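Local coordinates for protein L-threonine 3-dehydrogenase (Clostridioides difficile, PDB 7OL1) that probably oxidises L-threonine at its 3-position in an NAD-dependent reaction, as a two-subunit member of the NAD(P)-dependent epimerase/dehydratase family, at residues A[29-34]-A[63-68]; A[40-45]-A[242-247]; A[79-84]-A[91-96]; A[121-126]-A[183-188]. One frame throughout, in Å; residues are numbered along the deposited sequence.

Interaction 1: residues A[29-34]-A[63-68]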
loop_
_atom_site.group_PDB
_atom_site.type_symbol
_atom_site.label_atom_id
_atom_site.label_comp_id
_atom_site.label_asym_id
_atom_site.label_seq_id
_atom_site.Cartn_x
_atom_site.Cartn_y
_atom_site.Cartn_z
ATOM N N GLY A 29 20.226 -2.244 7.789
ATOM C CA GLY A 29 19.598 -2.170 9.122
ATOM C C GLY A 29 20.185 -3.183 10.087
ATOM O O GLY A 29 19.494 -3.628 11.026
ATOM N N ALA A 30 21.452 -3.494 9.916
ATOM C CA ALA A 30 22.135 -4.583 10.646
ATOM C C ALA A 30 22.239 -4.305 12.143
ATOM O O ALA A 30 22.648 -5.233 12.823
ATOM C CB ALA A 30 23.503 -4.821 10.060
ATOM N N LEU A 31 21.940 -3.112 12.660
ATOM C CA LEU A 31 22.111 -2.868 14.129
ATOM C C LEU A 31 20.760 -2.798 14.866
ATOM O O LEU A 31 20.767 -2.669 16.116
ATOM C CB LEU A 31 22.937 -1.597 14.349
ATOM C CG LEU A 31 24.343 -1.608 13.755
ATOM C CD1 LEU A 31 25.096 -0.376 14.191
ATOM C CD2 LEU A 31 25.131 -2.859 14.114
ATOM N N GLY A 32 19.642 -2.908 14.143
ATOM C CA GLY A 32 18.306 -3.133 14.734
ATOM C C GLY A 32 18.267 -4.428 15.529
ATOM O O GLY A 32 19.298 -5.127 15.569
ATOM N N GLN A 33 17.114 -4.747 16.124
ATOM C CA GLN A 33 16.928 -5.911 17.037
ATOM C C GLN A 33 17.281 -7.220 16.314
ATOM O O GLN A 33 18.057 -8.030 16.890
ATOM C CB GLN A 33 15.490 -5.932 17.557
ATOM C CG GLN A 33 15.249 -6.949 18.668
ATOM C CD GLN A 33 13.817 -7.417 18.792
ATOM O OE1 GLN A 33 13.482 -8.167 19.703
ATOM N NE2 GLN A 33 12.952 -6.985 17.883
ATOM N N ILE A 34 16.723 -7.409 15.120
ATOM C CA ILE A 34 16.898 -8.602 14.242
ATOM C C ILE A 34 18.321 -8.606 13.665
ATOM O O ILE A 34 19.003 -9.654 13.761
ATOM C CB ILE A 34 15.862 -8.587 13.095
ATOM C CG1 ILE A 34 14.428 -8.384 13.603
ATOM C CG2 ILE A 34 16.030 -9.795 12.172
ATOM C CD1 ILE A 34 13.355 -8.498 12.531
ATOM N N PRO A 63 28.279 -5.751 19.271
ATOM C CA PRO A 63 29.133 -6.846 18.802
ATOM C C PRO A 63 29.494 -6.702 17.318
ATOM O O PRO A 63 30.661 -6.801 16.989
ATOM C CB PRO A 63 28.298 -8.126 19.012
ATOM C CG PRO A 63 26.926 -7.649 19.510
ATOM C CD PRO A 63 27.139 -6.250 20.061
ATOM N N VAL A 64 28.480 -6.429 16.493
ATOM C CA VAL A 64 28.557 -6.402 15.001
ATOM C C VAL A 64 29.789 -5.600 14.595
ATOM O O VAL A 64 30.676 -6.176 13.934
ATOM C CB VAL A 64 27.309 -5.768 14.356
ATOM C CG1 VAL A 64 27.464 -5.715 12.852
ATOM C CG2 VAL A 64 26.018 -6.471 14.728
ATOM N N CYS A 65 29.803 -4.329 15.021
ATOM C CA CYS A 65 30.716 -3.234 14.593
ATOM C C CYS A 65 32.182 -3.587 14.836
ATOM O O CYS A 65 33.032 -2.937 14.209
ATOM C CB CYS A 65 30.413 -1.947 15.346
ATOM S SG CYS A 65 29.143 -0.966 14.519
ATOM N N GLU A 66 32.462 -4.554 15.714
ATOM C CA GLU A 66 33.829 -4.855 16.200
ATOM C C GLU A 66 34.070 -6.365 16.070
ATOM O O GLU A 66 34.048 -7.053 17.099
ATOM C CB GLU A 66 33.932 -4.288 17.623
ATOM C CG GLU A 66 33.032 -3.064 17.851
ATOM C CD GLU A 66 33.416 -2.082 18.948
ATOM O OE1 GLU A 66 34.616 -2.013 19.298
ATOM O OE2 GLU A 66 32.508 -1.368 19.436
ATOM N N SER A 67 34.246 -6.866 14.842
ATOM C CA SER A 67 34.332 -8.321 14.551
ATOM C C SER A 67 34.540 -8.634 13.060
ATOM O O SER A 67 35.320 -9.560 12.807
ATOM C CB SER A 67 33.112 -9.043 15.039
ATOM O OG SER A 67 33.339 -10.447 15.045
ATOM N N GLY A 68 33.847 -7.985 12.107
ATOM C CA GLY A 68 33.959 -8.388 10.684
ATOM C C GLY A 68 33.912 -7.228 9.699
ATOM O O GLY A 68 34.516 -6.177 9.998
#
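Leu31 and Val64 meet where the glycine-rich turn of the Rossmann fold, leading from strand 25-28 into helix 33-46, is backed by the loop between strands 51-55 and 69-72. The touching atom is one methyl of the leucine: Leu31 CD2 lies 3.6 Å from Val64 CB and 3.8 Å from Val64 CG2, so it rests on the branch point of the valine, and the two side chains run obliquely to one another. The other leucine methyl goes to the neighbouring residue, with Leu31 CD1 4.1 Å from Cys65 SG. Leu31 CG lies opposite its carbonyl carbon (chi1 -60°), and the extended chi2 (-173°) brings both methyls forward. No hydrogen bond links the two segments.

Each partner is held in a type I turn. Gly29 to Gly32 form the first, closed by Gly32 N to Gly29 O at 3.2 Å; Pro63 to Glu66 form the second, closed by Glu66 N to Pro63 O. Gly29 and Gly32 belong to the GxxGxxG signature of this family, a turn that in relatives carries the pyrophosphate of NAD, whereas this structure is an apoenzyme. Further out, Ala30 pairs through its backbone with Ser54, and Ala53 on the same strand packs against both Ala30 and Val64. The valine is gripped at both backbone polar atoms: Val64 N bonds to Asn62 OD1, while Val64 O accepts Arg43 NH1 from helix 33-46.

Interaction 2: residues A[40-45]-A[242-247]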
loop_
_atom_site.group_PDB
_atom_site.type_symbol
_atom_site.label_atom_id
_atom_site.label_comp_id
_atom_site.label_asym_id
_atom_site.label_seq_id
_atom_site.Cartn_x
_atom_site.Cartn_y
_atom_site.Cartn_z
ATOM N N ILE A 40 25.575 -11.887 13.142
ATOM C CA ILE A 40 26.378 -12.897 13.886
ATOM C C ILE A 40 26.062 -14.311 13.398
ATOM O O ILE A 40 27.000 -15.078 13.154
ATOM C CB ILE A 40 26.095 -12.783 15.374
ATOM C CG1 ILE A 40 26.705 -11.511 15.961
ATOM C CG2 ILE A 40 26.575 -14.042 16.061
ATOM C CD1 ILE A 40 26.028 -11.075 17.252
ATOM N N LYS A 41 24.784 -14.668 13.295
ATOM C CA LYS A 41 24.379 -16.031 12.874
ATOM C C LYS A 41 24.944 -16.315 11.470
ATOM O O LYS A 41 25.588 -17.377 11.270
ATOM C CB LYS A 41 22.858 -16.189 12.952
ATOM C CG LYS A 41 22.354 -17.473 12.308
ATOM C CD LYS A 41 20.868 -17.729 12.407
ATOM C CE LYS A 41 20.431 -18.743 11.368
ATOM N NZ LYS A 41 20.548 -20.139 11.844
ATOM N N LEU A 42 24.718 -15.406 10.524
ATOM C CA LEU A 42 25.061 -15.642 9.094
ATOM C C LEU A 42 26.587 -15.629 8.916
ATOM O O LEU A 42 27.081 -16.372 8.030
ATOM C CB LEU A 42 24.375 -14.577 8.237
ATOM C CG LEU A 42 22.850 -14.550 8.319
ATOM C CD1 LEU A 42 22.287 -13.405 7.496
ATOM C CD2 LEU A 42 22.266 -15.863 7.840
ATOM N N ARG A 43 27.299 -14.832 9.725
ATOM C CA ARG A 43 28.789 -14.819 9.798
ATOM C C ARG A 43 29.289 -16.225 10.129
ATOM O O ARG A 43 30.096 -16.749 9.336
ATOM C CB ARG A 43 29.296 -13.829 10.852
ATOM C CG ARG A 43 29.469 -12.418 10.312
ATOM C CD ARG A 43 29.676 -11.313 11.341
ATOM N NE ARG A 43 29.957 -10.098 10.585
ATOM C CZ ARG A 43 30.135 -8.885 11.097
ATOM N NH1 ARG A 43 30.064 -8.680 12.400
ATOM N NH2 ARG A 43 30.382 -7.872 10.281
ATOM N N ASN A 44 28.785 -16.809 11.229
ATOM C CA ASN A 44 29.131 -18.178 11.704
ATOM C C ASN A 44 28.844 -19.201 10.608
ATOM O O ASN A 44 29.657 -20.121 10.465
ATOM C CB ASN A 44 28.370 -18.589 12.960
ATOM C CG ASN A 44 28.772 -17.782 14.178
ATOM O OD1 ASN A 44 29.792 -17.092 14.186
ATOM N ND2 ASN A 44 27.971 -17.855 15.226
ATOM N N GLU A 45 27.758 -19.027 9.848
ATOM C CA GLU A 45 27.202 -20.066 8.941
ATOM C C GLU A 45 27.690 -19.896 7.503
ATOM O O GLU A 45 27.560 -20.867 6.725
ATOM C CB GLU A 45 25.673 -20.018 8.962
ATOM C CG GLU A 45 25.089 -20.504 10.271
ATOM C CD GLU A 45 23.581 -20.674 10.330
ATOM O OE1 GLU A 45 22.914 -20.926 9.272
ATOM O OE2 GLU A 45 23.087 -20.570 11.450
ATOM N N SER A 242 13.641 -18.732 10.233
ATOM C CA SER A 242 12.587 -18.337 9.242
ATOM C C SER A 242 13.211 -17.685 8.006
ATOM O O SER A 242 12.946 -18.185 6.870
ATOM C CB SER A 242 11.594 -17.366 9.818
ATOM O OG SER A 242 11.359 -17.663 11.181
ATOM N N ILE A 243 13.994 -16.622 8.261
ATOM C CA ILE A 243 14.685 -15.766 7.254
ATOM C C ILE A 243 15.534 -16.653 6.355
ATOM O O ILE A 243 15.421 -16.542 5.112
ATOM C CB ILE A 243 15.549 -14.679 7.915
ATOM C CG1 ILE A 243 14.708 -13.683 8.721
ATOM C CG2 ILE A 243 16.364 -13.982 6.848
ATOM C CD1 ILE A 243 15.490 -12.716 9.566
ATOM N N VAL A 244 16.336 -17.532 6.943
ATOM C CA VAL A 244 17.232 -18.410 6.135
ATOM C C VAL A 244 16.403 -19.461 5.389
ATOM O O VAL A 244 16.565 -19.582 4.122
ATOM C CB VAL A 244 18.303 -19.058 7.024
ATOM C CG1 VAL A 244 19.306 -19.831 6.186
ATOM C CG2 VAL A 244 19.002 -18.013 7.878
ATOM N N ASP A 245 15.564 -20.208 6.126
ATOM C CA ASP A 245 14.722 -21.298 5.549
ATOM C C ASP A 245 14.008 -20.719 4.321
ATOM O O ASP A 245 14.176 -21.308 3.219
ATOM C CB ASP A 245 13.789 -21.941 6.584
ATOM C CG ASP A 245 14.490 -22.714 7.710
ATOM O OD1 ASP A 245 15.644 -23.181 7.505
ATOM O OD2 ASP A 245 13.883 -22.834 8.805
ATOM N N LEU A 246 13.384 -19.538 4.468
ATOM C CA LEU A 246 12.605 -18.900 3.366
ATOM C C LEU A 246 13.540 -18.366 2.274
ATOM O O LEU A 246 13.204 -18.586 1.079
ATOM C CB LEU A 246 11.650 -17.807 3.870
ATOM C CG LEU A 246 10.970 -17.005 2.749
ATOM C CD1 LEU A 246 10.273 -17.916 1.754
ATOM C CD2 LEU A 246 10.002 -15.956 3.282
ATOM N N ILE A 247 14.645 -17.686 2.601
ATOM C CA ILE A 247 15.507 -17.097 1.518
ATOM C C ILE A 247 15.915 -18.208 0.531
ATOM O O ILE A 247 15.885 -17.944 -0.724
ATOM C CB ILE A 247 16.721 -16.299 2.058
ATOM C CG1 ILE A 247 16.321 -14.868 2.438
ATOM C CG2 ILE A 247 17.830 -16.272 1.020
ATOM C CD1 ILE A 247 17.182 -14.207 3.489
#
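Val244 presents a single methyl, CG2, to two side chains of helix 33-46. Lys41 crosses it obliquely with the aliphatic part of its chain, placing Lys41 CE 3.8 Å from Val244 CG2. Leu42 instead runs past the valine in the opposite direction, and Leu42 CD2 stops 3.9 Å from the same Val244 CG2. The valine methyl is thus shared between a leucine branch and the terminal carbon of a lysine. Its orientation follows from Val244 CG1 standing anti to the backbone N (chi1 -174°), which puts CG2 opposite the carbonyl carbon and toward helix 33-46.

The lysine chain is extended as far as CE, after which the last torsion (chi4 88°) turns the ammonium aside from the valine. Lys41 NZ then meets Glu45 OE2 at 2.6 Å, one helical turn further along, approaching on the syn side of the carboxylate and 16° out of its plane. The same NZ also bonds to Gln241 OE1 of helix 236-248, so a polar link between the helices runs beside the apolar one. Here two helices on one face of the Rossmann sheet lie next to each other; both Leu42 and Ile247 reach down to Ile94 of strand 92-95, and Tyr46 packs on Val244 as well.

With Leu42 on the side of the sheet and the Lys41-Glu45 ion pair on the more exposed flank, the contact is amphipathic: the buried part rests on van der Waals contact between methyl and methylene groups, while the two acceptors probably keep the lysine chain stretched across Val244.

Interaction 3: residues A[79-84]-A[91-96]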
loop_
_atom_site.group_PDB
_atom_site.type_symbol
_atom_site.label_atom_id
_atom_site.label_comp_id
_atom_site.label_asym_id
_atom_site.label_seq_id
_atom_site.Cartn_x
_atom_site.Cartn_y
_atom_site.Cartn_z
ATOM N N ASN A 79 22.557 5.500 -5.132
ATOM C CA ASN A 79 23.954 5.457 -5.616
ATOM C C ASN A 79 24.834 4.691 -4.623
ATOM O O ASN A 79 25.506 3.708 -5.050
ATOM C CB ASN A 79 24.519 6.856 -5.834
ATOM C CG ASN A 79 25.861 6.758 -6.511
ATOM O OD1 ASN A 79 26.902 6.838 -5.858
ATOM N ND2 ASN A 79 25.816 6.404 -7.781
ATOM N N ARG A 80 24.855 5.101 -3.352
ATOM C CA ARG A 80 25.832 4.515 -2.388
ATOM C C ARG A 80 25.401 3.069 -2.101
ATOM O O ARG A 80 26.287 2.190 -2.024
ATOM C CB ARG A 80 25.997 5.377 -1.135
ATOM C CG ARG A 80 26.645 4.638 0.024
ATOM C CD ARG A 80 28.079 4.949 0.435
ATOM N NE ARG A 80 28.987 4.559 -0.614
ATOM C CZ ARG A 80 30.187 3.981 -0.467
ATOM N NH1 ARG A 80 30.693 3.645 0.713
ATOM N NH2 ARG A 80 30.873 3.722 -1.565
ATOM N N PHE A 81 24.092 2.824 -1.993
ATOM C CA PHE A 81 23.513 1.475 -1.772
ATOM C C PHE A 81 24.056 0.569 -2.868
ATOM O O PHE A 81 24.613 -0.519 -2.556
ATOM C CB PHE A 81 21.984 1.560 -1.802
ATOM C CG PHE A 81 21.187 0.417 -1.220
ATOM C CD1 PHE A 81 21.683 -0.873 -1.158
ATOM C CD2 PHE A 81 19.883 0.640 -0.800
ATOM C CE1 PHE A 81 20.918 -1.894 -0.631
ATOM C CE2 PHE A 81 19.117 -0.387 -0.291
ATOM C CZ PHE A 81 19.641 -1.647 -0.206
ATOM N N PHE A 82 23.949 1.025 -4.116
ATOM C CA PHE A 82 24.422 0.262 -5.305
ATOM C C PHE A 82 25.938 0.047 -5.215
ATOM O O PHE A 82 26.419 -1.045 -5.547
ATOM C CB PHE A 82 24.076 1.024 -6.577
ATOM C CG PHE A 82 24.539 0.395 -7.862
ATOM C CD1 PHE A 82 23.972 -0.779 -8.325
ATOM C CD2 PHE A 82 25.479 1.027 -8.664
ATOM C CE1 PHE A 82 24.371 -1.332 -9.537
ATOM C CE2 PHE A 82 25.869 0.478 -9.875
ATOM C CZ PHE A 82 25.325 -0.711 -10.305
ATOM N N GLU A 83 26.675 1.074 -4.779
ATOM C CA GLU A 83 28.144 0.980 -4.671
ATOM C C GLU A 83 28.473 -0.222 -3.788
ATOM O O GLU A 83 29.389 -1.016 -4.163
ATOM C CB GLU A 83 28.749 2.297 -4.168
ATOM C CG GLU A 83 28.761 3.377 -5.237
ATOM C CD GLU A 83 29.478 4.681 -4.940
ATOM O OE1 GLU A 83 29.692 5.029 -3.747
ATOM O OE2 GLU A 83 29.824 5.348 -5.930
ATOM N N ILE A 84 27.792 -0.348 -2.647
ATOM C CA ILE A 84 28.139 -1.387 -1.634
ATOM C C ILE A 84 27.670 -2.759 -2.117
ATOM O O ILE A 84 28.401 -3.720 -1.902
ATOM C CB ILE A 84 27.628 -1.005 -0.248
ATOM C CG1 ILE A 84 28.484 0.146 0.276
ATOM C CG2 ILE A 84 27.651 -2.188 0.705
ATOM C CD1 ILE A 84 27.689 1.156 1.032
ATOM N N ASP A 91 24.849 -11.614 -3.731
ATOM C CA ASP A 91 23.787 -12.383 -4.442
ATOM C C ASP A 91 22.490 -12.272 -3.628
ATOM O O ASP A 91 21.431 -12.491 -4.204
ATOM C CB ASP A 91 24.219 -13.835 -4.682
ATOM C CG ASP A 91 24.696 -14.566 -3.432
ATOM O OD1 ASP A 91 23.815 -15.093 -2.716
ATOM O OD2 ASP A 91 25.950 -14.600 -3.173
ATOM N N THR A 92 22.591 -11.862 -2.360
ATOM C CA THR A 92 21.476 -11.683 -1.401
ATOM C C THR A 92 21.549 -10.313 -0.721
ATOM O O THR A 92 22.611 -9.973 -0.194
ATOM C CB THR A 92 21.563 -12.772 -0.335
ATOM O OG1 THR A 92 21.682 -13.964 -1.105
ATOM C CG2 THR A 92 20.381 -12.798 0.605
ATOM N N ILE A 93 20.431 -9.591 -0.672
ATOM C CA ILE A 93 20.252 -8.369 0.163
ATOM C C ILE A 93 19.136 -8.666 1.170
ATOM O O ILE A 93 18.034 -8.956 0.749
ATOM C CB ILE A 93 19.944 -7.157 -0.738
ATOM C CG1 ILE A 93 20.973 -7.012 -1.865
ATOM C CG2 ILE A 93 19.831 -5.872 0.071
ATOM C CD1 ILE A 93 20.807 -5.766 -2.704
ATOM N N ILE A 94 19.444 -8.668 2.451
ATOM C CA ILE A 94 18.436 -8.725 3.530
ATOM C C ILE A 94 18.220 -7.282 3.993
ATOM O O ILE A 94 18.954 -6.789 4.888
ATOM C CB ILE A 94 18.889 -9.686 4.642
ATOM C CG1 ILE A 94 19.126 -11.091 4.083
ATOM C CG2 ILE A 94 17.887 -9.700 5.789
ATOM C CD1 ILE A 94 19.841 -12.002 5.032
ATOM N N HIS A 95 17.218 -6.646 3.393
ATOM C CA HIS A 95 16.815 -5.246 3.624
ATOM C C HIS A 95 16.038 -5.089 4.928
ATOM O O HIS A 95 14.835 -4.858 4.830
ATOM C CB HIS A 95 16.002 -4.742 2.425
ATOM C CG HIS A 95 15.822 -3.268 2.463
ATOM N ND1 HIS A 95 16.898 -2.417 2.602
ATOM C CD2 HIS A 95 14.711 -2.497 2.407
ATOM C CE1 HIS A 95 16.445 -1.177 2.634
ATOM N NE2 HIS A 95 15.102 -1.190 2.504
ATOM N N LEU A 96 16.709 -5.048 6.085
ATOM C CA LEU A 96 16.052 -4.729 7.382
ATOM C C LEU A 96 15.922 -3.218 7.644
ATOM O O LEU A 96 15.207 -2.845 8.574
ATOM C CB LEU A 96 16.813 -5.337 8.558
ATOM C CG LEU A 96 17.319 -6.765 8.421
ATOM C CD1 LEU A 96 17.930 -7.224 9.748
ATOM C CD2 LEU A 96 16.221 -7.696 7.987
#
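Phe81 reaches from helix 78-87 toward Ile93 and His95, two residues on the same side of strand 92-95. At CB, a chi1 of -163° sets CG opposite the backbone N and carries the ring off the helix toward the sheet. CG packs on Ile125 CD1 of helix 108-129. Farther along the ring, CE1 approaches Ile93, with Ile93 CG2 4.2 Å away at the ring edge and near its plane. On the other flank Phe81 CE2 is 4.0 Å from His95 CE1, and it also packs against Gly122 CA. The tip, Phe81 CZ, is 4.0 Å from His95 ND1.

The phenyl and imidazole planes are inclined by only 29°, but the centroids are 5.8 Å apart and the rings are slid so far that they barely overlap. They therefore meet side by side and do not form a true stack, and no hydrogen bond joins the segments. His95 ND1 makes a weak hydrogen bond to Thr28 OG1 of strand 25-28, which may help set the rotation of the imidazole. Back on the outer side of the helix, Arg80 NE and NH2 both grip Glu83 OE1, side-on; the NH2 bond is the shorter, at 2.8 Å.

Helix and strand are successive elements of the Rossmann fold, joined by a short connection. The phenylalanine fills the layer between them, with Leu26 and Thr28 of strand 25-28 beneath it and helix 108-129 alongside.

Interaction 4: residues A[121-126]-A[183-188]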
loop_
_atom_site.group_PDB
_atom_site.type_symbol
_atom_site.label_atom_id
_atom_site.label_comp_id
_atom_site.label_asym_id
_atom_site.label_seq_id
_atom_site.Cartn_x
_atom_site.Cartn_y
_atom_site.Cartn_z
ATOM N N ASN A 121 14.710 1.563 -3.515
ATOM C CA ASN A 121 16.117 1.678 -3.955
ATOM C C ASN A 121 16.658 0.256 -4.033
ATOM O O ASN A 121 17.183 -0.152 -5.088
ATOM C CB ASN A 121 16.918 2.600 -3.029
ATOM C CG ASN A 121 16.681 4.091 -3.240
ATOM O OD1 ASN A 121 16.099 4.543 -4.245
ATOM N ND2 ASN A 121 17.129 4.869 -2.264
ATOM N N GLY A 122 16.522 -0.482 -2.939
ATOM C CA GLY A 122 16.953 -1.890 -2.863
ATOM C C GLY A 122 16.321 -2.740 -3.957
ATOM O O GLY A 122 16.985 -3.674 -4.435
ATOM N N LEU A 123 15.074 -2.472 -4.334
ATOM C CA LEU A 123 14.378 -3.342 -5.307
ATOM C C LEU A 123 15.008 -3.073 -6.668
ATOM O O LEU A 123 15.269 -4.033 -7.411
ATOM C CB LEU A 123 12.866 -3.090 -5.291
ATOM C CG LEU A 123 12.121 -3.710 -4.107
ATOM C CD1 LEU A 123 10.714 -3.165 -3.996
ATOM C CD2 LEU A 123 12.077 -5.229 -4.219
ATOM N N GLU A 124 15.290 -1.803 -6.951
ATOM C CA GLU A 124 15.850 -1.364 -8.259
ATOM C C GLU A 124 17.262 -1.959 -8.363
ATOM O O GLU A 124 17.639 -2.406 -9.481
ATOM C CB GLU A 124 15.759 0.159 -8.405
ATOM C CG GLU A 124 14.416 0.648 -8.924
ATOM C CD GLU A 124 14.180 0.375 -10.401
ATOM O OE1 GLU A 124 13.031 -0.043 -10.781
ATOM O OE2 GLU A 124 15.147 0.584 -11.178
ATOM N N ILE A 125 17.993 -2.025 -7.246
ATOM C CA ILE A 125 19.340 -2.657 -7.219
ATOM C C ILE A 125 19.179 -4.145 -7.534
ATOM O O ILE A 125 19.867 -4.632 -8.436
ATOM C CB ILE A 125 20.027 -2.411 -5.870
ATOM C CG1 ILE A 125 20.483 -0.959 -5.744
ATOM C CG2 ILE A 125 21.185 -3.365 -5.700
ATOM C CD1 ILE A 125 20.821 -0.532 -4.344
ATOM N N ALA A 126 18.278 -4.839 -6.837
ATOM C CA ALA A 126 18.049 -6.295 -6.992
ATOM C C ALA A 126 17.594 -6.595 -8.422
ATOM O O ALA A 126 18.077 -7.569 -9.016
ATOM C CB ALA A 126 17.043 -6.748 -5.990
ATOM N N VAL A 183 12.211 -10.320 -10.136
ATOM C CA VAL A 183 13.147 -10.200 -8.983
ATOM C C VAL A 183 12.763 -11.261 -7.938
ATOM O O VAL A 183 11.559 -11.382 -7.644
ATOM C CB VAL A 183 13.101 -8.780 -8.389
ATOM C CG1 VAL A 183 14.106 -8.613 -7.260
ATOM C CG2 VAL A 183 13.303 -7.711 -9.454
ATOM N N ASP A 184 13.733 -11.968 -7.349
ATOM C CA ASP A 184 13.434 -12.962 -6.286
ATOM C C ASP A 184 13.206 -12.174 -4.989
ATOM O O ASP A 184 14.071 -12.223 -4.085
ATOM C CB ASP A 184 14.439 -14.135 -6.204
ATOM C CG ASP A 184 14.113 -15.170 -5.122
ATOM O OD1 ASP A 184 12.900 -15.421 -4.892
ATOM O OD2 ASP A 184 15.059 -15.655 -4.423
ATOM N N THR A 185 12.004 -11.606 -4.837
ATOM C CA THR A 185 11.531 -11.007 -3.560
ATOM C C THR A 185 10.741 -12.017 -2.696
ATOM O O THR A 185 9.960 -12.856 -3.238
ATOM C CB THR A 185 10.734 -9.739 -3.873
ATOM O OG1 THR A 185 9.430 -10.078 -4.349
ATOM C CG2 THR A 185 11.467 -8.887 -4.887
ATOM N N ARG A 186 10.922 -11.912 -1.381
ATOM C CA ARG A 186 10.306 -12.779 -0.358
ATOM C C ARG A 186 10.326 -12.108 1.009
ATOM O O ARG A 186 11.240 -11.301 1.249
ATOM C CB ARG A 186 11.113 -14.069 -0.186
ATOM C CG ARG A 186 11.226 -14.903 -1.454
ATOM C CD ARG A 186 12.074 -16.116 -1.176
ATOM N NE ARG A 186 12.464 -16.743 -2.431
ATOM C CZ ARG A 186 12.837 -18.023 -2.561
ATOM N NH1 ARG A 186 12.907 -18.844 -1.516
ATOM N NH2 ARG A 186 13.148 -18.466 -3.759
ATOM N N GLY A 187 9.425 -12.495 1.916
ATOM C CA GLY A 187 9.434 -11.903 3.262
ATOM C C GLY A 187 8.507 -12.589 4.229
ATOM O O GLY A 187 7.710 -13.409 3.819
ATOM N N VAL A 188 8.579 -12.200 5.490
ATOM C CA VAL A 188 7.722 -12.775 6.546
ATOM C C VAL A 188 7.120 -11.609 7.309
ATOM O O VAL A 188 7.749 -10.565 7.346
ATOM C CB VAL A 188 8.526 -13.704 7.464
ATOM C CG1 VAL A 188 9.110 -14.876 6.687
ATOM C CG2 VAL A 188 9.603 -12.943 8.216
#
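Ala126 and Leu123 of helix 108-129 settle on Val183 and Thr185, where the chain enters strand 184-194, a helix-on-sheet contact of the Rossmann domain. The alanine methyl meets one valine branch, Ala126 CB to Val183 CG1 at 3.7 Å. That branch stands anti to the valine backbone N (chi1 -177°), which directs it at the helix. One turn earlier Leu123 CD2 touches Thr185 CG2 at 3.8 Å, the two side chains crossing at about a right angle.

Thr185 uses its two branches differently: CG2 faces the leucine, whereas OG1 is hydrogen-bonded to Asn258 ND2 and to Cys174 O of helix 162-181. This second helix, from which the chain passes into the strand, also lends Tyr177 to pack on both Leu123 and Val183, and strand 184-194 lies parallel to strand 132-138, whose Phe133 lines the same layer under Leu123 and Ala126. Glu124, on the same helix as Leu123, packs on Leu109 of the second subunit, consistent with the helical dimer interface of extended short-chain dehydrogenases.

On the strand's other side, Asp184 OD1, which also forms a salt bridge with Arg257, takes two nitrogens of Arg186 side-on: NE at 2.8 Å, nearly straight (162°) and on the syn lone pair, and NH2 at 3.3 Å, more bent.

In the fold
All four contacts are largely buried and mainly apolar across their segments, yet they serve different parts of one Rossmann domain. Interactions 1 and 2 share helix 33-46: the first packs the turn before it against a loop, the second sets it beside helix 236-248. Interactions 3 and 4, centred about 10 Å apart, pack helices on the other sheet face and meet through Ile125. Strand 92-95 links the faces, turning Ile94 to interaction 2 and Ile93 to interaction 3. Only interaction 3 brings aromatic rings together; 1, 2 and 4 rest on aliphatic groups, with a thiol in 1. Arg43 and Arg186 bond to backbone oxygens, tying interaction 2 to 1 and 4.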